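Local structure of serine protease inhibitor (Thermoanaerobacter tengcongensis, 2PEE) at residues Pro50-Leu55 and Ile106-Trp111; Glu186-Lys191 and Gly341-Val346; Val1-Leu6 and Phe136-Asp141; Ser277-Lys282 and Val360-Pro365. The protein probably inhibits serine proteases as a thermophilic serpin, its N terminus serving to trap the metastable native state. The protein carries 1 engineered substitution. All coordinates share one frame; numbering follows the deposited sequence.

How the contacts relate
Contact 1 lies deepest, its centre about 9 Å from the centre of the chain, and joins a helix to a strand through an asparagine and apolar branches. Contact 3 holds the strand next to it: 102-113 and 134-138 are neighbours, with I110 O and F136 N 2.9 Å apart. It is partly buried and held by backbone bonds. Contacts 2 and 4 belong to the other end of the molecule. Contact 4 is a buried parallel strand pair backed by leucines, whereas contact 2 is a surface meeting of two loops with a single bridge; Y189 OH packs on L278 CD2 at 3.5 Å between them. Contacts 3 and 4 lie on opposite sides of the chain centre.

Contact 1: residues Pro50-Leu55 and Ile106-Trp111; sequences PLSAML and IANSIW
The amide of N108 takes hold of S52 twice, once through each of its polar atoms. N108 ND2 donates to the carbonyl S52 O at 2.9 Å, with an angle of 147° at the hydrogen and the donor tilted from the carbonyl plane. S52 OG in turn donates to N108 OD1 at 3.1 Å, lying in the carbonyl plane on a lone pair. Two such bonds on one flat group fix its rotation, and asparagine suits the place because it offers a donor and an acceptor side by side. With OG anti to the backbone N (chi1 159°), S52 turns its hydroxyl to N108 OD1, while its carbonyl meets ND2.

The apolar contacts gather round I106, whose two branches divide the work. Its CD1 meets L51 CD2 at 3.4 Å, while its CG2 lies 3.9 Å from L55 CD1 and also touches S52 CB; both leucines cross the isoleucine at about a right angle. L55 CB lies against N108 ND2 as well, shielding the polar pair.

Helix 50-61 therefore packs on strand 102-113 with the short segments 27° apart, and strand 173-183 brings N177 against both S52 and N108. A buried helix beneath the central strands of the large sheet, tied to them by serine and asparagine, is consistent with the shutter region of the serpin fold.

Contact 2: residues Glu186-Lys191 and Gly341-Val346; sequences ETVYEK and GAVTSV
The outer part of the E190 side chain lies against V346. Its CB leaves the backbone pointing away from the other loop, yet lies 4.2 Å from V343 O. CG, beside the backbone N and anti to the carbonyl carbon (chi1 -55°), comes to 4.0 Å from V346 CG2; from there the chain runs extended and crosses the valine at about a right angle. CD lies 3.5 Å from that methyl group. Of the carboxylate oxygens, OE2 is the nearer at 3.4 Å from V346 CG2, and OE1 lies 3.9 Å from the same V346 CG2. This is van der Waals cover by a polar group, a use that suits glutamate because its charge can remain at the surface. With E190 cut back to an alanine, V346 would probably lose this cover and the loop around it would be freer to move.

The backbones supply the firmer hold, a single bridge pairing E190 with V343. K191 N donates to V343 O at 2.9 Å and V343 N donates weakly to Y189 O. Small and branched residues fit around it: A342 CB rests 3.5 Å from K191 CA, and V188 CG2 meets V343 CG2 at 3.7 Å.

By family position 341-346 belongs to the reactive-centre loop, between strands 324-333 and 358-361, where E335 OE2 accepts from G341 N and A342 N. The other segment links strand 173-183 to strand 194-200, and Y189 turns inward there, its ring edge-to-face with W185 and its side chain against strands 206-216 and 225-231.

Contact 3: residues Val1-Leu6 and Phe136-Asp141; sequences VQAANL and FKAAFD
N5 and F136, an antiparallel non-hydrogen-bonded pair, project from one face, and their first torsions turn the groups together there: the phenyl carbon CG lies beside the backbone N of F136 (chi1 -55°), and the asparagine CG is anti to the backbone N of N5 (chi1 -160°). N5 CB then reaches F136 CE2 at 3.8 Å and N5 CA reaches F136 CD2 at 3.7 Å, the amide and ring planes standing 37° apart. Asparagine suits this border place because its polar end bonds elsewhere, ND2 to D134 OD1 and OD1 to M7 N, leaving its carbons to the ring.

A4 and K137 form the antiparallel hydrogen-bonded pair. A4 N donates to K137 O at 3.1 Å, nearly along the C=O axis, and K137 N returns a bond to A4 O. The same A4 O also receives a CA-H contact from F136 CA at 3.3 Å.

Small residues let the chains come close: A3 CB touches A138 CB at 3.7 Å. L6 CD2 lies against the aliphatic K137 CG at 3.8 Å, crossing the lysine at about a right angle.

F136 also stacks on W111 and meets W151 of helix 142-155 edge-to-face. Replaced by an alanine, F136 would probably leave N5 and W111 without the ring they share, opening a gap beneath the N-terminal strand. Strand 4-5 thus adds an antiparallel edge to strand 134-138 of the large serpin sheet, consistent with the N terminus trapping the metastable native state.

Contact 4: residues Ser277-Lys282 and Val360-Pro365; sequences SLPKFK and VKLNRP
S277 N donates to V360 O at 2.8 Å, the shortest polar bond between these segments, and S277 O receives L362 N at 2.9 Å with an angle of 164° at the hydrogen. One residue thus bonds to the neighbours on both sides of K361, the signature of a parallel bridge. It joins strand 358-361, which follows the reactive-centre loop in the serpin fold, to strand 270-288.

S277 and K361 project from the same face, S277 CB lying 4.1 Å from K361 CG. Their polar ends are satisfied elsewhere: S277 OG bonds to N213 OD1, and K361 NZ forms a salt bridge with D197 OD1. A short serine beside a long lysine lets the two stand next to each other while the long lysine chain carries NZ on to D197.

Beyond the bridge the pairing stops. P279 has no N-H to offer, and the other chain bends away in an inverse gamma turn centred on L362, closed by a weak bond from N363 N to K361 O. From the turn, the L362 side chain reaches out over S277 O and against L278 and P279. Its CG lies beside the backbone N (chi1 -59°), anti to the carbonyl carbon, a setting that lays the side chain alongside L278 with both pointing the same way. A241 and L243 of strand 237-244 cover L362 further, and F239 of the same strand packs on L278. The leucine methyl L278 CD1 meets L362 CD1 at 3.8 Å, and the proline ring crosses the leucine at about a right angle, P279 CD lying 3.7 Å from L362 CB.

Contact 1: residues Pro50-Leu55 and Ile106-Trp111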
loop_
_atom_site.group_PDB
_atom_site.type_symbol
_atom_site.label_atom_id
_atom_site.label_comp_id
_atom_site.label_asym_id
_atom_site.label_seq_id
_atom_site.Cartn_x
_atom_site.Cartn_y
_atom_site.Cartn_z
ATOM N N PRO A 50 -1.436 -1.360 -2.109
ATOM C CA PRO A 50 -1.594 -2.007 -3.418
ATOM C C PRO A 50 -0.601 -1.495 -4.462
ATOM O O PRO A 50 -0.116 -2.278 -5.291
ATOM C CB PRO A 50 -3.014 -1.637 -3.831
ATOM C CG PRO A 50 -3.702 -1.247 -2.566
ATOM C CD PRO A 50 -2.656 -0.652 -1.685
ATOM N N LEU A 51 -0.292 -0.202 -4.429
ATOM C CA LEU A 51 0.718 0.359 -5.321
ATOM C C LEU A 51 2.025 -0.376 -5.162
ATOM O O LEU A 51 2.652 -0.736 -6.151
ATOM C CB LEU A 51 0.958 1.830 -5.026
ATOM C CG LEU A 51 1.959 2.527 -5.930
ATOM C CD1 LEU A 51 1.469 2.474 -7.366
ATOM C CD2 LEU A 51 2.207 3.985 -5.474
ATOM N N SER A 52 2.444 -0.591 -3.921
ATOM C CA SER A 52 3.750 -1.181 -3.671
ATOM C C SER A 52 3.778 -2.589 -4.257
ATOM O O SER A 52 4.729 -2.960 -4.969
ATOM C CB SER A 52 4.040 -1.189 -2.174
ATOM O OG SER A 52 5.025 -2.144 -1.829
ATOM N N ALA A 53 2.716 -3.348 -3.973
ATOM C CA ALA A 53 2.553 -4.692 -4.503
ATOM C C ALA A 53 2.615 -4.680 -6.022
ATOM O O ALA A 53 3.298 -5.500 -6.626
ATOM C CB ALA A 53 1.245 -5.293 -4.037
ATOM N N MET A 54 1.921 -3.742 -6.652
ATOM C CA MET A 54 1.904 -3.729 -8.108
ATOM C C MET A 54 3.279 -3.492 -8.680
ATOM O O MET A 54 3.685 -4.162 -9.635
ATOM C CB MET A 54 0.931 -2.704 -8.659
ATOM C CG MET A 54 0.308 -3.206 -9.937
ATOM S SD MET A 54 -0.613 -1.948 -10.789
ATOM C CE MET A 54 0.710 -0.789 -11.015
ATOM N N LEU A 55 4.009 -2.548 -8.081
ATOM C CA LEU A 55 5.387 -2.297 -8.488
ATOM C C LEU A 55 6.187 -3.584 -8.412
ATOM O O LEU A 55 6.834 -3.952 -9.380
ATOM C CB LEU A 55 6.047 -1.209 -7.648
ATOM C CG LEU A 55 5.702 0.232 -7.968
ATOM C CD1 LEU A 55 6.017 1.093 -6.764
ATOM C CD2 LEU A 55 6.456 0.756 -9.192
ATOM N N ILE A 106 8.070 4.064 -0.521
ATOM C CA ILE A 106 7.839 2.716 -1.022
ATOM C C ILE A 106 9.182 2.010 -1.211
ATOM O O ILE A 106 9.995 2.396 -2.068
ATOM C CB ILE A 106 7.011 2.742 -2.312
ATOM C CG1 ILE A 106 5.592 3.221 -1.995
ATOM C CG2 ILE A 106 6.989 1.377 -2.948
ATOM C CD1 ILE A 106 4.699 3.425 -3.171
ATOM N N ALA A 107 9.439 0.991 -0.396
ATOM C CA ALA A 107 10.711 0.266 -0.451
ATOM C C ALA A 107 10.531 -1.183 -0.953
ATOM O O ALA A 107 10.128 -2.070 -0.204
ATOM C CB ALA A 107 11.379 0.302 0.892
ATOM N N ASN A 108 10.813 -1.397 -2.236
ATOM C CA ASN A 108 10.753 -2.712 -2.862
ATOM C C ASN A 108 12.118 -3.271 -3.196
ATOM O O ASN A 108 13.017 -2.545 -3.650
ATOM C CB ASN A 108 9.902 -2.655 -4.128
ATOM C CG ASN A 108 8.425 -2.447 -3.820
ATOM O OD1 ASN A 108 8.020 -2.368 -2.655
ATOM N ND2 ASN A 108 7.614 -2.359 -4.861
ATOM N N SER A 109 12.279 -4.566 -2.966
ATOM C CA SER A 109 13.501 -5.246 -3.357
ATOM C C SER A 109 13.211 -6.702 -3.649
ATOM O O SER A 109 12.195 -7.235 -3.207
ATOM C CB SER A 109 14.574 -5.111 -2.269
ATOM O OG SER A 109 14.073 -5.439 -0.980
ATOM N N ILE A 110 14.097 -7.320 -4.418
ATOM C CA ILE A 110 14.158 -8.761 -4.566
ATOM C C ILE A 110 15.479 -9.243 -3.959
ATOM O O ILE A 110 16.507 -8.590 -4.100
ATOM C CB ILE A 110 14.065 -9.188 -6.043
ATOM C CG1 ILE A 110 12.855 -8.536 -6.706
ATOM C CG2 ILE A 110 13.944 -10.706 -6.168
ATOM C CD1 ILE A 110 12.761 -8.773 -8.211
ATOM N N TRP A 111 15.433 -10.379 -3.265
ATOM C CA TRP A 111 16.609 -10.987 -2.639
ATOM C C TRP A 111 16.722 -12.421 -3.129
ATOM O O TRP A 111 15.749 -13.186 -3.055
ATOM C CB TRP A 111 16.467 -10.967 -1.113
ATOM C CG TRP A 111 16.495 -9.579 -0.482
ATOM C CD1 TRP A 111 15.575 -8.572 -0.646
ATOM C CD2 TRP A 111 17.478 -9.071 0.428
ATOM N NE1 TRP A 111 15.939 -7.469 0.092
ATOM C CE2 TRP A 111 17.101 -7.753 0.762
ATOM C CE3 TRP A 111 18.647 -9.598 0.985
ATOM C CZ2 TRP A 111 17.854 -6.959 1.627
ATOM C CZ3 TRP A 111 19.391 -8.807 1.842
ATOM C CH2 TRP A 111 18.996 -7.503 2.151
#

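Contact 2: residues Glu186-Lys191 and Gly341-Val346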
loop_
_atom_site.group_PDB
_atom_site.type_symbol
_atom_site.label_atom_id
_atom_site.label_comp_id
_atom_site.label_asym_id
_atom_site.label_seq_id
_atom_site.Cartn_x
_atom_site.Cartn_y
_atom_site.Cartn_z
ATOM N N GLU A 186 -3.642 18.879 6.269
ATOM C CA GLU A 186 -3.695 20.213 5.722
ATOM C C GLU A 186 -4.221 21.117 6.814
ATOM O O GLU A 186 -3.811 22.239 6.926
ATOM C CB GLU A 186 -4.581 20.281 4.480
ATOM C CG GLU A 186 -4.665 21.654 3.840
ATOM C CD GLU A 186 -5.715 21.708 2.729
ATOM O OE1 GLU A 186 -5.353 21.962 1.544
ATOM O OE2 GLU A 186 -6.916 21.485 3.035
ATOM N N THR A 187 -5.130 20.602 7.624
ATOM C CA THR A 187 -5.683 21.337 8.757
ATOM C C THR A 187 -5.602 20.416 9.952
ATOM O O THR A 187 -6.442 19.516 10.112
ATOM C CB THR A 187 -7.160 21.686 8.542
ATOM O OG1 THR A 187 -7.313 22.415 7.318
ATOM C CG2 THR A 187 -7.680 22.492 9.695
ATOM N N VAL A 188 -4.574 20.630 10.774
ATOM C CA VAL A 188 -4.345 19.785 11.939
ATOM C C VAL A 188 -5.433 20.006 12.980
ATOM O O VAL A 188 -6.104 21.038 12.969
ATOM C CB VAL A 188 -2.960 20.009 12.549
ATOM C CG1 VAL A 188 -1.884 19.815 11.477
ATOM C CG2 VAL A 188 -2.863 21.380 13.179
ATOM N N TYR A 189 -5.598 19.027 13.864
ATOM C CA TYR A 189 -6.560 19.094 14.957
ATOM C C TYR A 189 -6.120 19.998 16.096
ATOM O O TYR A 189 -4.984 19.912 16.546
ATOM C CB TYR A 189 -6.780 17.703 15.509
ATOM C CG TYR A 189 -7.504 16.805 14.562
ATOM C CD1 TYR A 189 -6.799 15.936 13.723
ATOM C CD2 TYR A 189 -8.900 16.818 14.490
ATOM C CE1 TYR A 189 -7.467 15.099 12.844
ATOM C CE2 TYR A 189 -9.571 15.988 13.603
ATOM C CZ TYR A 189 -8.847 15.128 12.794
ATOM O OH TYR A 189 -9.497 14.293 11.931
ATOM N N GLU A 190 -7.029 20.849 16.564
ATOM C CA GLU A 190 -6.838 21.598 17.822
ATOM C C GLU A 190 -7.003 20.655 19.024
ATOM O O GLU A 190 -7.730 19.668 18.945
ATOM C CB GLU A 190 -7.882 22.706 17.942
ATOM C CG GLU A 190 -7.962 23.677 16.783
ATOM C CD GLU A 190 -9.002 24.761 17.029
ATOM O OE1 GLU A 190 -9.931 24.531 17.847
ATOM O OE2 GLU A 190 -8.887 25.852 16.415
ATOM N N LYS A 191 -6.339 20.953 20.137
ATOM C CA LYS A 191 -6.444 20.080 21.329
ATOM C C LYS A 191 -7.869 20.041 21.860
ATOM O O LYS A 191 -8.362 18.987 22.254
ATOM C CB LYS A 191 -5.466 20.477 22.444
ATOM C CG LYS A 191 -5.046 19.296 23.309
ATOM C CD LYS A 191 -4.511 19.742 24.674
ATOM C CE LYS A 191 -4.428 18.562 25.651
ATOM N NZ LYS A 191 -4.331 19.003 27.072
ATOM N N GLY A 341 0.460 15.545 18.890
ATOM C CA GLY A 341 0.819 16.826 19.496
ATOM C C GLY A 341 -0.127 17.952 19.157
ATOM O O GLY A 341 0.255 18.910 18.479
ATOM N N ALA A 342 -1.362 17.852 19.635
ATOM C CA ALA A 342 -2.406 18.787 19.209
ATOM C C ALA A 342 -2.096 20.255 19.534
ATOM O O ALA A 342 -1.423 20.597 20.526
ATOM C CB ALA A 342 -3.767 18.381 19.747
ATOM N N VAL A 343 -2.604 21.104 18.655
ATOM C CA VAL A 343 -2.306 22.521 18.622
ATOM C C VAL A 343 -3.073 23.296 19.694
ATOM O O VAL A 343 -4.235 23.010 19.977
ATOM C CB VAL A 343 -2.570 23.004 17.190
ATOM C CG1 VAL A 343 -2.904 24.463 17.104
ATOM C CG2 VAL A 343 -1.377 22.653 16.355
ATOM N N THR A 344 -2.403 24.278 20.284
ATOM C CA THR A 344 -2.935 25.019 21.430
ATOM C C THR A 344 -3.214 26.504 21.144
ATOM O O THR A 344 -4.079 27.112 21.793
ATOM C CB THR A 344 -2.028 24.810 22.662
ATOM O OG1 THR A 344 -2.651 23.858 23.529
ATOM C CG2 THR A 344 -1.775 26.101 23.424
ATOM N N SER A 345 -2.484 27.069 20.178
ATOM C CA SER A 345 -2.718 28.445 19.735
ATOM C C SER A 345 -3.817 28.426 18.707
ATOM O O SER A 345 -3.738 27.736 17.692
ATOM C CB SER A 345 -1.467 29.122 19.165
ATOM N N VAL A 346 -4.840 29.221 18.981
ATOM C CA VAL A 346 -6.110 29.121 18.312
ATOM C C VAL A 346 -6.605 30.516 17.972
ATOM O O VAL A 346 -6.268 31.496 18.641
ATOM C CB VAL A 346 -7.091 28.327 19.226
ATOM C CG1 VAL A 346 -8.549 28.796 19.117
ATOM C CG2 VAL A 346 -6.929 26.816 18.968
#

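Contact 3: residues Val1-Leu6 and Phe136-Asp141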
loop_
_atom_site.group_PDB
_atom_site.type_symbol
_atom_site.label_atom_id
_atom_site.label_comp_id
_atom_site.label_asym_id
_atom_site.label_seq_id
_atom_site.Cartn_x
_atom_site.Cartn_y
_atom_site.Cartn_z
ATOM N N VAL A 1 25.252 -3.662 5.981
ATOM C CA VAL A 1 24.904 -4.829 5.123
ATOM C C VAL A 1 25.985 -5.922 5.108
ATOM O O VAL A 1 27.048 -5.787 5.739
ATOM C CB VAL A 1 24.594 -4.391 3.686
ATOM N N GLN A 2 25.674 -7.018 4.411
ATOM C CA GLN A 2 26.578 -8.163 4.194
ATOM C C GLN A 2 26.179 -8.846 2.878
ATOM O O GLN A 2 27.004 -9.438 2.187
ATOM C CB GLN A 2 26.545 -9.155 5.369
ATOM N N ALA A 3 24.902 -8.736 2.528
ATOM C CA ALA A 3 24.429 -9.128 1.212
ATOM C C ALA A 3 25.012 -8.156 0.194
ATOM O O ALA A 3 25.456 -7.060 0.557
ATOM C CB ALA A 3 22.925 -9.096 1.181
ATOM N N ALA A 4 25.015 -8.555 -1.075
ATOM C CA ALA A 4 25.572 -7.712 -2.128
ATOM C C ALA A 4 24.472 -7.148 -3.013
ATOM O O ALA A 4 23.664 -7.904 -3.558
ATOM C CB ALA A 4 26.588 -8.489 -2.959
ATOM N N ASN A 5 24.444 -5.818 -3.144
ATOM C CA ASN A 5 23.508 -5.138 -4.058
ATOM C C ASN A 5 23.991 -5.296 -5.485
ATOM O O ASN A 5 25.012 -4.727 -5.865
ATOM C CB ASN A 5 23.366 -3.645 -3.714
ATOM C CG ASN A 5 22.099 -3.024 -4.291
ATOM O OD1 ASN A 5 21.520 -3.532 -5.254
ATOM N ND2 ASN A 5 21.660 -1.915 -3.694
ATOM N N LEU A 6 23.258 -6.082 -6.264
ATOM C CA LEU A 6 23.638 -6.381 -7.635
ATOM C C LEU A 6 23.587 -5.133 -8.499
ATOM O O LEU A 6 24.235 -5.070 -9.552
ATOM C CB LEU A 6 22.724 -7.450 -8.235
ATOM C CG LEU A 6 22.755 -8.881 -7.704
ATOM C CD1 LEU A 6 21.653 -9.665 -8.372
ATOM C CD2 LEU A 6 24.078 -9.537 -7.954
ATOM N N PHE A 136 19.343 -7.935 -4.409
ATOM C CA PHE A 136 20.469 -8.529 -3.688
ATOM C C PHE A 136 20.646 -10.011 -3.949
ATOM O O PHE A 136 19.685 -10.762 -4.123
ATOM C CB PHE A 136 20.326 -8.363 -2.178
ATOM C CG PHE A 136 20.126 -6.953 -1.725
ATOM C CD1 PHE A 136 18.834 -6.422 -1.603
ATOM C CD2 PHE A 136 21.211 -6.161 -1.380
ATOM C CE1 PHE A 136 18.626 -5.107 -1.167
ATOM C CE2 PHE A 136 21.015 -4.846 -0.951
ATOM C CZ PHE A 136 19.714 -4.323 -0.835
ATOM N N LYS A 137 21.902 -10.434 -3.968
ATOM C CA LYS A 137 22.194 -11.831 -3.795
ATOM C C LYS A 137 22.745 -11.947 -2.375
ATOM O O LYS A 137 23.437 -11.031 -1.906
ATOM C CB LYS A 137 23.124 -12.366 -4.899
ATOM C CG LYS A 137 24.512 -11.784 -4.955
ATOM C CD LYS A 137 25.422 -12.684 -5.781
ATOM C CE LYS A 137 26.798 -12.070 -5.956
ATOM N NZ LYS A 137 27.825 -13.127 -5.853
ATOM N N ALA A 138 22.382 -13.028 -1.679
ATOM C CA ALA A 138 22.745 -13.207 -0.271
ATOM C C ALA A 138 22.895 -14.673 0.126
ATOM O O ALA A 138 22.339 -15.564 -0.518
ATOM C CB ALA A 138 21.721 -12.541 0.617
ATOM N N ALA A 139 23.637 -14.910 1.203
ATOM C CA ALA A 139 23.818 -16.247 1.767
ATOM C C ALA A 139 22.498 -16.937 2.126
ATOM O O ALA A 139 22.359 -18.149 1.946
ATOM C CB ALA A 139 24.725 -16.180 2.989
ATOM N N PHE A 140 21.537 -16.149 2.613
ATOM C CA PHE A 140 20.239 -16.641 3.102
ATOM C C PHE A 140 20.392 -17.422 4.414
ATOM O O PHE A 140 19.675 -18.398 4.661
ATOM C CB PHE A 140 19.497 -17.466 2.038
ATOM C CG PHE A 140 18.528 -16.672 1.204
ATOM C CD1 PHE A 140 18.914 -15.467 0.592
ATOM C CD2 PHE A 140 17.231 -17.141 1.000
ATOM C CE1 PHE A 140 18.010 -14.729 -0.185
ATOM C CE2 PHE A 140 16.324 -16.414 0.214
ATOM C CZ PHE A 140 16.720 -15.207 -0.384
ATOM N N ASP A 141 21.339 -16.985 5.242
ATOM C CA ASP A 141 21.491 -17.515 6.593
ATOM C C ASP A 141 20.967 -16.509 7.618
ATOM O O ASP A 141 20.206 -15.607 7.279
ATOM C CB ASP A 141 22.956 -17.887 6.871
ATOM C CG ASP A 141 23.912 -16.702 6.742
ATOM O OD1 ASP A 141 25.118 -16.945 6.501
ATOM O OD2 ASP A 141 23.471 -15.536 6.882
#

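Contact 4: residues Ser277-Lys282 and Val360-Pro365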
loop_
_atom_site.group_PDB
_atom_site.type_symbol
_atom_site.label_atom_id
_atom_site.label_comp_id
_atom_site.label_asym_id
_atom_site.label_seq_id
_atom_site.Cartn_x
_atom_site.Cartn_y
_atom_site.Cartn_z
ATOM N N SER A 277 -15.851 12.598 12.917
ATOM C CA SER A 277 -15.270 12.165 14.153
ATOM C C SER A 277 -14.453 10.929 13.899
ATOM O O SER A 277 -14.994 9.861 13.589
ATOM C CB SER A 277 -16.345 11.886 15.175
ATOM O OG SER A 277 -15.764 11.797 16.452
ATOM N N LEU A 278 -13.143 11.091 14.062
ATOM C CA LEU A 278 -12.161 10.111 13.620
ATOM C C LEU A 278 -11.299 9.682 14.805
ATOM O O LEU A 278 -10.584 10.509 15.365
ATOM C CB LEU A 278 -11.314 10.734 12.504
ATOM C CG LEU A 278 -9.996 10.116 12.055
ATOM C CD1 LEU A 278 -10.200 8.660 11.609
ATOM C CD2 LEU A 278 -9.358 10.963 10.944
ATOM N N PRO A 279 -11.355 8.391 15.187
ATOM C CA PRO A 279 -10.590 7.899 16.361
ATOM C C PRO A 279 -9.094 7.808 16.041
ATOM O O PRO A 279 -8.750 7.586 14.881
ATOM C CB PRO A 279 -11.155 6.489 16.590
ATOM C CG PRO A 279 -11.629 6.055 15.229
ATOM C CD PRO A 279 -12.093 7.313 14.506
ATOM N N LYS A 280 -8.213 7.995 17.027
ATOM C CA LYS A 280 -6.765 7.802 16.783
ATOM C C LYS A 280 -6.477 6.324 16.619
ATOM O O LYS A 280 -7.082 5.490 17.282
ATOM C CB LYS A 280 -5.902 8.319 17.927
ATOM C CG LYS A 280 -6.078 9.761 18.226
ATOM C CD LYS A 280 -5.009 10.229 19.186
ATOM C CE LYS A 280 -5.512 11.429 19.979
ATOM N NZ LYS A 280 -4.421 12.289 20.485
ATOM N N PHE A 281 -5.566 5.983 15.732
ATOM C CA PHE A 281 -5.151 4.598 15.620
ATOM C C PHE A 281 -3.781 4.546 14.999
ATOM O O PHE A 281 -3.422 5.445 14.248
ATOM C CB PHE A 281 -6.185 3.734 14.867
ATOM C CG PHE A 281 -6.451 4.157 13.443
ATOM C CD1 PHE A 281 -5.789 3.540 12.390
ATOM C CD2 PHE A 281 -7.387 5.149 13.157
ATOM C CE1 PHE A 281 -6.034 3.919 11.072
ATOM C CE2 PHE A 281 -7.638 5.541 11.841
ATOM C CZ PHE A 281 -6.963 4.921 10.793
ATOM N N LYS A 282 -3.006 3.531 15.370
ATOM C CA LYS A 282 -1.705 3.265 14.755
ATOM C C LYS A 282 -1.432 1.776 14.879
ATOM O O LYS A 282 -1.671 1.176 15.927
ATOM C CB LYS A 282 -0.579 4.129 15.367
ATOM C CG LYS A 282 0.012 3.644 16.691
ATOM C CD LYS A 282 0.470 4.787 17.630
ATOM C CE LYS A 282 1.501 5.736 16.971
ATOM N NZ LYS A 282 2.846 5.125 16.699
ATOM N N VAL A 360 -20.322 12.284 10.039
ATOM C CA VAL A 360 -19.722 10.957 10.023
ATOM C C VAL A 360 -18.980 10.718 11.320
ATOM O O VAL A 360 -17.989 11.380 11.623
ATOM C CB VAL A 360 -18.783 10.731 8.837
ATOM C CG1 VAL A 360 -18.139 9.365 8.946
ATOM C CG2 VAL A 360 -19.535 10.837 7.528
ATOM N N LYS A 361 -19.496 9.778 12.096
ATOM C CA LYS A 361 -18.892 9.389 13.334
ATOM C C LYS A 361 -18.362 7.995 13.083
ATOM O O LYS A 361 -19.121 7.087 12.752
ATOM C CB LYS A 361 -19.958 9.398 14.425
ATOM C CG LYS A 361 -19.433 9.274 15.847
ATOM C CD LYS A 361 -20.509 9.663 16.855
ATOM C CE LYS A 361 -20.066 9.389 18.283
ATOM N NZ LYS A 361 -18.966 10.296 18.703
ATOM N N LEU A 362 -17.048 7.832 13.192
ATOM C CA LEU A 362 -16.418 6.526 12.985
ATOM C C LEU A 362 -16.430 5.802 14.313
ATOM O O LEU A 362 -15.409 5.608 14.978
ATOM C CB LEU A 362 -15.035 6.656 12.345
ATOM C CG LEU A 362 -15.092 7.369 10.986
ATOM C CD1 LEU A 362 -13.727 7.790 10.557
ATOM C CD2 LEU A 362 -15.759 6.523 9.911
ATOM N N ASN A 363 -17.658 5.416 14.647
ATOM C CA ASN A 363 -18.128 4.946 15.956
ATOM C C ASN A 363 -17.964 3.430 16.077
ATOM O O ASN A 363 -18.027 2.868 17.168
ATOM C CB ASN A 363 -19.621 5.305 16.048
ATOM C CG ASN A 363 -20.063 5.605 17.452
ATOM O OD1 ASN A 363 -19.324 5.358 18.406
ATOM N ND2 ASN A 363 -21.276 6.152 17.601
ATOM N N ARG A 364 -17.728 2.784 14.935
ATOM C CA ARG A 364 -17.769 1.331 14.788
ATOM C C ARG A 364 -16.881 1.006 13.579
ATOM O O ARG A 364 -16.356 1.937 12.964
ATOM C CB ARG A 364 -19.213 0.893 14.544
ATOM C CG ARG A 364 -19.903 1.621 13.400
ATOM C CD ARG A 364 -21.383 1.246 13.286
ATOM N NE ARG A 364 -22.062 2.171 12.383
ATOM C CZ ARG A 364 -22.164 2.001 11.069
ATOM N NH1 ARG A 364 -21.664 0.914 10.491
ATOM N NH2 ARG A 364 -22.774 2.917 10.329
ATOM N N PRO A 365 -16.721 -0.288 13.216
ATOM C CA PRO A 365 -15.751 -0.655 12.164
ATOM C C PRO A 365 -15.939 0.077 10.831
ATOM O O PRO A 365 -17.074 0.349 10.416
ATOM C CB PRO A 365 -15.984 -2.158 11.979
ATOM C CG PRO A 365 -16.488 -2.609 13.304
ATOM C CD PRO A 365 -17.408 -1.480 13.739
#